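PDB 6KWA: 2-oxoglutarate (2OG) and Fe(II)-dependent oxygenase superfamily protein from Arabidopsis thaliana, which probably catalyses the irreversible 2-oxoglutarate-dependent oxidation of the plant hormone indole-3-acetic acid to inactive 2-oxoindole-3-acetic acid. Local coordinates for residues A[169-174]-A[208-213]; A[179-184]-A[236-241]; A[187-192]-A[224-229]. One frame throughout, in Å; residues are numbered along the deposited sequence.

Contact 1: residues A[169-174]-A[208-213]. With MG (magnesium ion), chain D.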
loop_
_atom_site.group_PDB
_atom_site.type_symbol
_atom_site.label_atom_id
_atom_site.label_comp_id
_atom_site.label_asym_id
_atom_site.label_seq_id
_atom_site.Cartn_x
_atom_site.Cartn_y
_atom_site.Cartn_z
ATOM N N HIS A 169 0.918 -12.755 -4.403
ATOM C CA HIS A 169 0.627 -12.682 -2.966
ATOM C C HIS A 169 -0.599 -11.798 -2.642
ATOM O O HIS A 169 -1.138 -11.111 -3.522
ATOM C CB HIS A 169 1.850 -12.160 -2.206
ATOM C CG HIS A 169 2.178 -10.726 -2.485
ATOM N ND1 HIS A 169 2.669 -10.293 -3.700
ATOM C CD2 HIS A 169 2.109 -9.627 -1.691
ATOM C CE1 HIS A 169 2.877 -8.987 -3.645
ATOM N NE2 HIS A 169 2.542 -8.557 -2.440
ATOM N N THR A 170 -1.075 -11.873 -1.398
ATOM C CA THR A 170 -2.050 -10.913 -0.872
ATOM C C THR A 170 -1.374 -10.125 0.245
ATOM O O THR A 170 -0.600 -10.704 1.006
ATOM C CB THR A 170 -3.326 -11.579 -0.317
ATOM O OG1 THR A 170 -3.016 -12.305 0.879
ATOM C CG2 THR A 170 -3.955 -12.513 -1.328
ATOM N N ASP A 171 -1.637 -8.825 0.370
ATOM C CA ASP A 171 -1.078 -8.105 1.520
ATOM C C ASP A 171 -1.823 -8.540 2.773
ATOM O O ASP A 171 -2.948 -9.045 2.698
ATOM C CB ASP A 171 -1.130 -6.578 1.364
ATOM C CG ASP A 171 -0.634 -6.098 0.006
ATOM O OD1 ASP A 171 0.311 -6.699 -0.550
ATOM O OD2 ASP A 171 -1.130 -5.051 -0.466
ATOM N N SER A 172 -1.180 -8.407 3.925
ATOM C CA SER A 172 -1.747 -8.974 5.145
ATOM C C SER A 172 -2.545 -7.944 5.941
ATOM O O SER A 172 -3.331 -8.311 6.831
ATOM C CB SER A 172 -0.641 -9.536 6.030
ATOM O OG SER A 172 0.238 -8.490 6.402
ATOM N N GLY A 173 -2.355 -6.664 5.614
ATOM C CA GLY A 173 -2.996 -5.589 6.358
ATOM C C GLY A 173 -4.403 -5.331 5.855
ATOM O O GLY A 173 -5.026 -6.179 5.209
ATOM N N PHE A 174 -4.922 -4.161 6.174
ATOM C CA PHE A 174 -6.284 -3.814 5.807
ATOM C C PHE A 174 -6.311 -3.209 4.406
ATOM O O PHE A 174 -7.005 -3.690 3.502
ATOM C CB PHE A 174 -6.870 -2.847 6.846
ATOM C CG PHE A 174 -8.297 -2.503 6.605
ATOM C CD1 PHE A 174 -9.314 -3.317 7.080
ATOM C CD2 PHE A 174 -8.634 -1.343 5.911
ATOM C CE1 PHE A 174 -10.644 -2.982 6.860
ATOM C CE2 PHE A 174 -9.965 -1.010 5.689
ATOM C CZ PHE A 174 -10.971 -1.849 6.158
ATOM N N ALA A 208 -2.454 3.631 -6.452
ATOM C CA ALA A 208 -3.139 2.348 -6.545
ATOM C C ALA A 208 -3.539 1.890 -5.145
ATOM O O ALA A 208 -2.715 1.855 -4.229
ATOM C CB ALA A 208 -2.238 1.324 -7.209
ATOM N N ILE A 209 -4.801 1.541 -4.972
ATOM C CA ILE A 209 -5.267 1.101 -3.669
ATOM C C ILE A 209 -5.556 -0.355 -3.792
ATOM O O ILE A 209 -6.138 -0.773 -4.775
ATOM C CB ILE A 209 -6.552 1.822 -3.223
ATOM C CG1 ILE A 209 -6.458 3.316 -3.501
ATOM C CG2 ILE A 209 -6.840 1.542 -1.766
ATOM C CD1 ILE A 209 -5.388 3.996 -2.760
ATOM N N ASN A 210 -5.191 -1.138 -2.797
ATOM C CA ASN A 210 -5.667 -2.500 -2.806
ATOM C C ASN A 210 -5.957 -2.912 -1.394
ATOM O O ASN A 210 -5.421 -2.339 -0.444
ATOM C CB ASN A 210 -4.659 -3.454 -3.438
ATOM C CG ASN A 210 -3.502 -3.695 -2.552
ATOM O OD1 ASN A 210 -2.511 -2.977 -2.623
ATOM N ND2 ASN A 210 -3.629 -4.663 -1.644
ATOM N N LEU A 211 -6.826 -3.900 -1.252
ATOM C CA LEU A 211 -7.230 -4.335 0.075
ATOM C C LEU A 211 -6.434 -5.589 0.418
ATOM O O LEU A 211 -5.917 -6.242 -0.482
ATOM C CB LEU A 211 -8.748 -4.573 0.105
ATOM C CG LEU A 211 -9.564 -3.271 0.072
ATOM C CD1 LEU A 211 -9.635 -2.620 -1.311
ATOM C CD2 LEU A 211 -10.951 -3.535 0.598
ATOM N N GLY A 212 -6.267 -5.882 1.707
ATOM C CA GLY A 212 -5.504 -7.045 2.131
ATOM C C GLY A 212 -6.289 -8.003 3.029
ATOM O O GLY A 212 -7.511 -7.851 3.233
ATOM N N ASP A 213 -5.583 -8.987 3.584
ATOM C CA ASP A 213 -6.201 -10.038 4.411
ATOM C C ASP A 213 -7.052 -9.491 5.558
ATOM O O ASP A 213 -8.114 -10.014 5.850
ATOM C CB ASP A 213 -5.115 -10.964 4.972
ATOM C CG ASP A 213 -4.410 -11.806 3.879
ATOM O OD1 ASP A 213 -4.976 -12.010 2.765
ATOM O OD2 ASP A 213 -3.265 -12.254 4.149
HETATM MG MG MG D . 1.659 -6.232 -2.418
HETATM O O HOH W 1 -4.190 -8.316 -1.133
#

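Contact 2: residues A[179-184]-A[236-241]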
loop_
_atom_site.group_PDB
_atom_site.type_symbol
_atom_site.label_atom_id
_atom_site.label_comp_id
_atom_site.label_asym_id
_atom_site.label_seq_id
_atom_site.Cartn_x
_atom_site.Cartn_y
_atom_site.Cartn_z
ATOM N N GLN A 179 2.280 4.148 -4.400
ATOM C CA GLN A 179 2.782 5.090 -5.398
ATOM C C GLN A 179 3.761 4.292 -6.251
ATOM O O GLN A 179 4.857 3.963 -5.803
ATOM C CB GLN A 179 3.456 6.316 -4.744
ATOM C CG GLN A 179 4.019 7.352 -5.740
ATOM C CD GLN A 179 4.729 8.520 -5.060
ATOM O OE1 GLN A 179 4.406 8.883 -3.941
ATOM N NE2 GLN A 179 5.732 9.081 -5.728
ATOM N N ASP A 180 3.347 3.924 -7.456
ATOM C CA ASP A 180 4.118 2.982 -8.245
ATOM C C ASP A 180 5.071 3.802 -9.134
ATOM O O ASP A 180 4.978 5.009 -9.159
ATOM C CB ASP A 180 3.190 2.104 -9.077
ATOM C CG ASP A 180 3.871 0.850 -9.583
ATOM O OD1 ASP A 180 5.082 0.708 -9.351
ATOM O OD2 ASP A 180 3.208 0.022 -10.252
ATOM N N ASP A 181 6.009 3.164 -9.828
ATOM C CA ASP A 181 6.951 3.902 -10.673
ATOM C C ASP A 181 6.323 4.220 -12.042
ATOM O O ASP A 181 6.123 3.304 -12.850
ATOM C CB ASP A 181 8.246 3.104 -10.852
ATOM C CG ASP A 181 9.394 3.954 -11.385
ATOM O OD1 ASP A 181 9.139 5.058 -11.928
ATOM O OD2 ASP A 181 10.564 3.541 -11.197
ATOM N N GLU A 182 6.017 5.495 -12.303
ATOM C CA GLU A 182 5.324 5.896 -13.546
ATOM C C GLU A 182 6.058 5.455 -14.814
ATOM O O GLU A 182 5.449 5.293 -15.872
ATOM C CB GLU A 182 5.094 7.418 -13.593
ATOM C CG GLU A 182 6.353 8.294 -13.643
ATOM C CD GLU A 182 7.049 8.427 -12.295
ATOM O OE1 GLU A 182 7.066 7.435 -11.528
ATOM O OE2 GLU A 182 7.552 9.537 -11.985
ATOM N N ASN A 183 7.366 5.251 -14.695
ATOM C CA ASN A 183 8.207 4.951 -15.845
ATOM C C ASN A 183 8.360 3.462 -16.159
ATOM O O ASN A 183 8.912 3.104 -17.202
ATOM C CB ASN A 183 9.594 5.565 -15.631
ATOM C CG ASN A 183 9.539 7.074 -15.477
ATOM O OD1 ASN A 183 8.858 7.753 -16.247
ATOM N ND2 ASN A 183 10.228 7.604 -14.464
ATOM N N VAL A 184 7.859 2.590 -15.286
ATOM C CA VAL A 184 8.072 1.154 -15.480
ATOM C C VAL A 184 6.788 0.330 -15.368
ATOM O O VAL A 184 6.285 -0.183 -16.370
ATOM C CB VAL A 184 9.090 0.596 -14.455
ATOM C CG1 VAL A 184 9.529 -0.790 -14.856
ATOM C CG2 VAL A 184 10.304 1.520 -14.321
ATOM N N THR A 236 15.306 -3.124 -16.083
ATOM C CA THR A 236 15.358 -1.751 -15.617
ATOM C C THR A 236 15.340 -1.630 -14.077
ATOM O O THR A 236 15.237 -2.638 -13.354
ATOM C CB THR A 236 14.194 -0.955 -16.234
ATOM O OG1 THR A 236 14.400 0.447 -16.025
ATOM C CG2 THR A 236 12.884 -1.371 -15.599
ATOM N N MET A 237 15.444 -0.392 -13.591
ATOM C CA MET A 237 15.323 -0.090 -12.170
ATOM C C MET A 237 13.936 0.462 -11.929
ATOM O O MET A 237 13.426 1.240 -12.726
ATOM C CB MET A 237 16.375 0.916 -11.708
ATOM C CG MET A 237 17.781 0.368 -11.652
ATOM S SD MET A 237 18.050 -0.684 -10.216
ATOM C CE MET A 237 19.830 -0.894 -10.307
ATOM N N ARG A 238 13.309 0.027 -10.849
ATOM C CA ARG A 238 11.935 0.412 -10.576
ATOM C C ARG A 238 11.828 0.754 -9.079
ATOM O O ARG A 238 12.407 0.062 -8.238
ATOM C CB ARG A 238 11.007 -0.725 -11.020
ATOM C CG ARG A 238 9.537 -0.590 -10.724
ATOM C CD ARG A 238 8.798 -1.778 -11.357
ATOM N NE ARG A 238 7.358 -1.705 -11.118
ATOM C CZ ARG A 238 6.782 -2.050 -9.972
ATOM N NH1 ARG A 238 7.530 -2.470 -8.967
ATOM N NH2 ARG A 238 5.467 -1.956 -9.816
ATOM N N TYR A 239 11.172 1.861 -8.754
ATOM C CA TYR A 239 11.026 2.290 -7.371
ATOM C C TYR A 239 9.554 2.445 -7.035
ATOM O O TYR A 239 8.824 3.014 -7.816
ATOM C CB TYR A 239 11.733 3.619 -7.148
ATOM C CG TYR A 239 13.227 3.571 -7.409
ATOM C CD1 TYR A 239 14.120 3.223 -6.403
ATOM C CD2 TYR A 239 13.735 3.858 -8.673
ATOM C CE1 TYR A 239 15.468 3.165 -6.641
ATOM C CE2 TYR A 239 15.097 3.815 -8.924
ATOM C CZ TYR A 239 15.961 3.470 -7.908
ATOM O OH TYR A 239 17.316 3.416 -8.142
ATOM N N SER A 240 9.112 1.946 -5.889
ATOM C CA SER A 240 7.709 2.113 -5.485
ATOM C C SER A 240 7.648 2.466 -4.012
ATOM O O SER A 240 8.561 2.130 -3.224
ATOM C CB SER A 240 6.877 0.872 -5.792
ATOM O OG SER A 240 7.132 -0.160 -4.865
ATOM N N ILE A 241 6.615 3.210 -3.649
ATOM C CA ILE A 241 6.390 3.552 -2.257
ATOM C C ILE A 241 5.065 2.963 -1.804
ATOM O O ILE A 241 4.021 3.296 -2.394
ATOM C CB ILE A 241 6.337 5.066 -2.054
ATOM C CG1 ILE A 241 7.528 5.733 -2.741
ATOM C CG2 ILE A 241 6.228 5.366 -0.599
ATOM C CD1 ILE A 241 7.291 7.222 -3.095
#

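Contact 3: residues A[187-192]-A[224-229]. With MG (magnesium ion), chain D.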
loop_
_atom_site.group_PDB
_atom_site.type_symbol
_atom_site.label_atom_id
_atom_site.label_comp_id
_atom_site.label_asym_id
_atom_site.label_seq_id
_atom_site.Cartn_x
_atom_site.Cartn_y
_atom_site.Cartn_z
ATOM N N LEU A 187 2.767 -4.168 -12.465
ATOM C CA LEU A 187 1.945 -4.752 -11.419
ATOM C C LEU A 187 0.753 -5.440 -12.070
ATOM O O LEU A 187 0.174 -4.912 -13.021
ATOM C CB LEU A 187 1.509 -3.679 -10.429
ATOM C CG LEU A 187 0.503 -4.061 -9.355
ATOM C CD1 LEU A 187 1.128 -5.023 -8.366
ATOM C CD2 LEU A 187 0.098 -2.790 -8.647
ATOM N N GLU A 188 0.385 -6.610 -11.558
ATOM C CA GLU A 188 -0.764 -7.345 -12.083
ATOM C C GLU A 188 -1.504 -8.053 -10.990
ATOM O O GLU A 188 -0.912 -8.431 -9.992
ATOM C CB GLU A 188 -0.312 -8.407 -13.090
ATOM C CG GLU A 188 -0.436 -8.056 -14.533
ATOM C CD GLU A 188 -0.088 -9.243 -15.415
ATOM O OE1 GLU A 188 0.464 -10.241 -14.876
ATOM O OE2 GLU A 188 -0.374 -9.176 -16.635
ATOM N N ALA A 189 -2.785 -8.302 -11.223
ATOM C CA ALA A 189 -3.654 -8.836 -10.184
ATOM C C ALA A 189 -4.566 -9.905 -10.733
ATOM O O ALA A 189 -4.998 -9.835 -11.887
ATOM C CB ALA A 189 -4.485 -7.740 -9.556
ATOM N N MET A 190 -4.888 -10.874 -9.889
ATOM C CA MET A 190 -5.764 -11.948 -10.298
ATOM C C MET A 190 -7.226 -11.575 -10.127
ATOM O O MET A 190 -7.624 -11.081 -9.073
ATOM C CB MET A 190 -5.472 -13.215 -9.498
ATOM C CG MET A 190 -6.229 -14.427 -10.014
ATOM S SD MET A 190 -5.844 -15.916 -9.078
ATOM C CE MET A 190 -4.147 -16.141 -9.592
ATOM N N ASP A 191 -7.995 -11.763 -11.193
ATOM C CA ASP A 191 -9.453 -11.808 -11.147
ATOM C C ASP A 191 -9.865 -13.142 -10.530
ATOM O O ASP A 191 -9.593 -14.198 -11.097
ATOM C CB ASP A 191 -10.034 -11.651 -12.557
ATOM C CG ASP A 191 -11.570 -11.619 -12.591
ATOM O OD1 ASP A 191 -12.247 -12.075 -11.640
ATOM O OD2 ASP A 191 -12.109 -11.117 -13.601
ATOM N N ASN A 192 -10.496 -13.108 -9.364
ATOM C CA ASN A 192 -10.910 -14.345 -8.698
ATOM C C ASN A 192 -12.055 -15.125 -9.390
ATOM O O ASN A 192 -12.358 -16.247 -8.987
ATOM C CB ASN A 192 -11.308 -14.053 -7.252
ATOM C CG ASN A 192 -10.115 -13.910 -6.340
ATOM O OD1 ASN A 192 -9.016 -14.376 -6.652
ATOM N ND2 ASN A 192 -10.321 -13.271 -5.199
ATOM N N CYS A 224 -12.509 -8.072 -1.040
ATOM C CA CYS A 224 -11.531 -8.938 -1.709
ATOM C C CYS A 224 -10.068 -8.655 -1.337
ATOM O O CYS A 224 -9.547 -7.559 -1.603
ATOM C CB CYS A 224 -11.687 -8.826 -3.215
ATOM S SG CYS A 224 -10.494 -9.881 -4.107
ATOM N N ASN A 225 -9.394 -9.592 -0.687
ATOM C CA ASN A 225 -7.964 -9.383 -0.458
ATOM C C ASN A 225 -7.205 -9.776 -1.730
ATOM O O ASN A 225 -6.849 -10.943 -1.937
ATOM C CB ASN A 225 -7.477 -10.170 0.767
ATOM C CG ASN A 225 -7.819 -11.658 0.686
ATOM O OD1 ASN A 225 -8.766 -12.053 0.009
ATOM N ND2 ASN A 225 -7.022 -12.487 1.363
ATOM N N VAL A 226 -6.971 -8.803 -2.601
ATOM C CA VAL A 226 -6.571 -9.134 -3.958
ATOM C C VAL A 226 -5.189 -9.803 -4.068
ATOM O O VAL A 226 -4.227 -9.468 -3.347
ATOM C CB VAL A 226 -6.616 -7.875 -4.874
ATOM C CG1 VAL A 226 -5.580 -6.843 -4.458
ATOM C CG2 VAL A 226 -6.472 -8.295 -6.360
ATOM N N LYS A 227 -5.109 -10.753 -4.996
ATOM C CA LYS A 227 -3.861 -11.431 -5.285
ATOM C C LYS A 227 -3.142 -10.649 -6.359
ATOM O O LYS A 227 -3.689 -10.403 -7.435
ATOM C CB LYS A 227 -4.080 -12.875 -5.759
ATOM C CG LYS A 227 -4.825 -13.808 -4.803
ATOM C CD LYS A 227 -4.947 -15.200 -5.452
ATOM C CE LYS A 227 -5.601 -16.237 -4.555
ATOM N NZ LYS A 227 -7.074 -15.985 -4.410
ATOM N N HIS A 228 -1.905 -10.278 -6.088
ATOM C CA HIS A 228 -1.185 -9.482 -7.061
ATOM C C HIS A 228 0.299 -9.840 -7.141
ATOM O O HIS A 228 0.868 -10.464 -6.237
ATOM C CB HIS A 228 -1.360 -7.981 -6.739
ATOM C CG HIS A 228 -0.954 -7.598 -5.353
ATOM N ND1 HIS A 228 -1.716 -7.903 -4.244
ATOM C CD2 HIS A 228 0.114 -6.899 -4.894
ATOM C CE1 HIS A 228 -1.124 -7.428 -3.161
ATOM N NE2 HIS A 228 -0.013 -6.813 -3.528
ATOM N N ARG A 229 0.921 -9.407 -8.230
ATOM C CA ARG A 229 2.348 -9.627 -8.433
ATOM C C ARG A 229 2.852 -8.564 -9.392
ATOM O O ARG A 229 2.064 -7.948 -10.120
ATOM C CB ARG A 229 2.628 -11.000 -9.033
ATOM C CG ARG A 229 1.658 -11.302 -10.135
ATOM C CD ARG A 229 2.029 -12.504 -10.958
ATOM N NE ARG A 229 1.198 -12.558 -12.158
ATOM C CZ ARG A 229 1.166 -13.589 -12.991
ATOM N NH1 ARG A 229 1.913 -14.655 -12.740
ATOM N NH2 ARG A 229 0.379 -13.564 -14.060
HETATM MG MG MG D . 1.659 -6.232 -2.418
HETATM O O HOH W 2 -7.997 -13.180 -2.948
#

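Contact 1: residues A[169-174]-A[208-213]
The carboxylate of D171 and the carboxamide of N210 meet with their planes turned 66° apart. N210 CG lies between the backbone N and the carbonyl carbon (chi1 73°), which brings the amide to D171: ND2 donates within its own amide plane but lands above the carboxylate plane, on D171 OD2 at 2.8 Å. N210 ND2 also reaches L211 O (3.0 Å), which limits the rotation of the amide. T176 OG1 is a second partner of D171 OD2. With that oxygen held, D171 OD1 is presented to the magnesium ion at 2.4 Å, where H169 NE2 and H228 also bind; N210 and T176 are thus second-shell residues that position a metal ligand.

T170 OG1 bonds D213 OD1 on its syn side (2.7 Å), and N225 ND2 shares that oxygen. Backbone bonds pin the loop further along, D213 N to D171 O (2.8 Å) and G212 N to F174 O (2.9 Å). The loop between strands 164-169 and 175-179 lies against the end of strand 207-211, where G212 is the N-cap of helix 213-218, while the F174 ring meets W145 and W218 edge-to-face and touches L130 of helix 106-133.

Contact 2: residues A[179-184]-A[236-241]
D180 OD1 is gripped from two directions: R238 NH2 lies 2.7 Å away and the backbone N of D181 donates to it, also at 2.7 Å. The arginine contact is a salt bridge of charges only. The carboxylate oxygen sits over one face of the guanidinium, the two planes are 79° apart, and no N-H points at the oxygen. R238 has CG anti to the backbone N (chi1 175°) and is extended from CG to NE, with a turn at chi4 (-79°) that sets the plane of the guanidinium. R238 and S240 bind 2-oxoglutarate in this enzyme, though none is bound here; S240 OG is hydrogen-bonded to N152 ND2.

D181 turns its two oxygens to different tasks. OD2 accepts from Y239 N at 3.0 Å on the anti side, whereas OD1 closes an Asx turn onto N183 N and forms a salt bridge with K45. V184 crosses the aliphatic part of R238, its CG1 3.7 Å from R238 CD, and meets T236 tip to tip in a tight contact, CG1 to CG2 3.5 Å.

At the other end Q179 and I241 form an antiparallel hydrogen-bonded pair, with Q179 N to I241 O at 2.8 Å and I241 N to Q179 O at 2.9 Å. This joins strand 175-179 to strand 237-245, whose other neighbour is strand 147-155; helix 38-51 covers Q179, Y239 and I241.

Contact 3: residues A[187-192]-A[224-229]
E188 and R229 face each other as an antiparallel hydrogen-bonded pair, and here the contact is tight. E188 N donates to R229 O at 2.6 Å and R229 N returns to E188 O at 2.7 Å. One step on, A189 and H228 form a non-hydrogen-bonded pair whose CA atoms come within 4.0 Å, close enough for H228 CA to touch E188 O. M190 N also donates to K227 O (2.8 Å), and A189 CB packs on V226 CG2 (3.8 Å) on the buried side.

The side chains of E188 and R229 run side by side, their planar heads 22° apart, but the salt bridge between E188 OE1 and R229 NH2 is long at 3.4 Å and weak as a hydrogen bond. The guanidinium has a second partner in the ring of F197, with which it makes a cation-pi contact. An alanine in place of R229 would probably leave the carboxylate of E188 without its cross-strand charge and the F197 ring without its cation.

Toward N192 the contact slackens. K227 NZ makes only a weak bond to N192 OD1, and a water bridges the two segments, accepting from N192 ND2 and donating to N225 O. K227 CD rests on M190 SD.

H228 turns the other way, to the metal: with CG between the backbone N and the carbonyl carbon (chi1 56°), its ring swings round so that ND1 donates in the ring plane to V226 O (3.1 Å) and NE2 binds the magnesium ion at 2.1 Å. This strand pair belongs to the minor sheet of the double-stranded beta-helix, and H228 is the distal histidine of the His-X-Asp...His facial triad characteristic of 2-oxoglutarate-dependent oxygenases.

Overall arrangement
Contacts 1 and 3 meet at the metal, their centres about 9 Å apart: 169-174 supplies H169 and D171 and 224-229 supplies H228, so the three magnesium ligands come from two contacts. A backbone bond from H228 N to H169 O (2.8 Å) joins them further. Contact 2 lies farther off, its centre about 19 Å from that of contact 1 and about 18 Å from that of contact 3; it carries two residues of the 2-oxoglutarate site. The side chain of S240 is about 9 Å from the magnesium ion, consistent with metal and cosubstrate sites sharing one pocket, as in this family. Between contacts 2 and 3, D180 OD2 brushes L187 CB (4.1 Å).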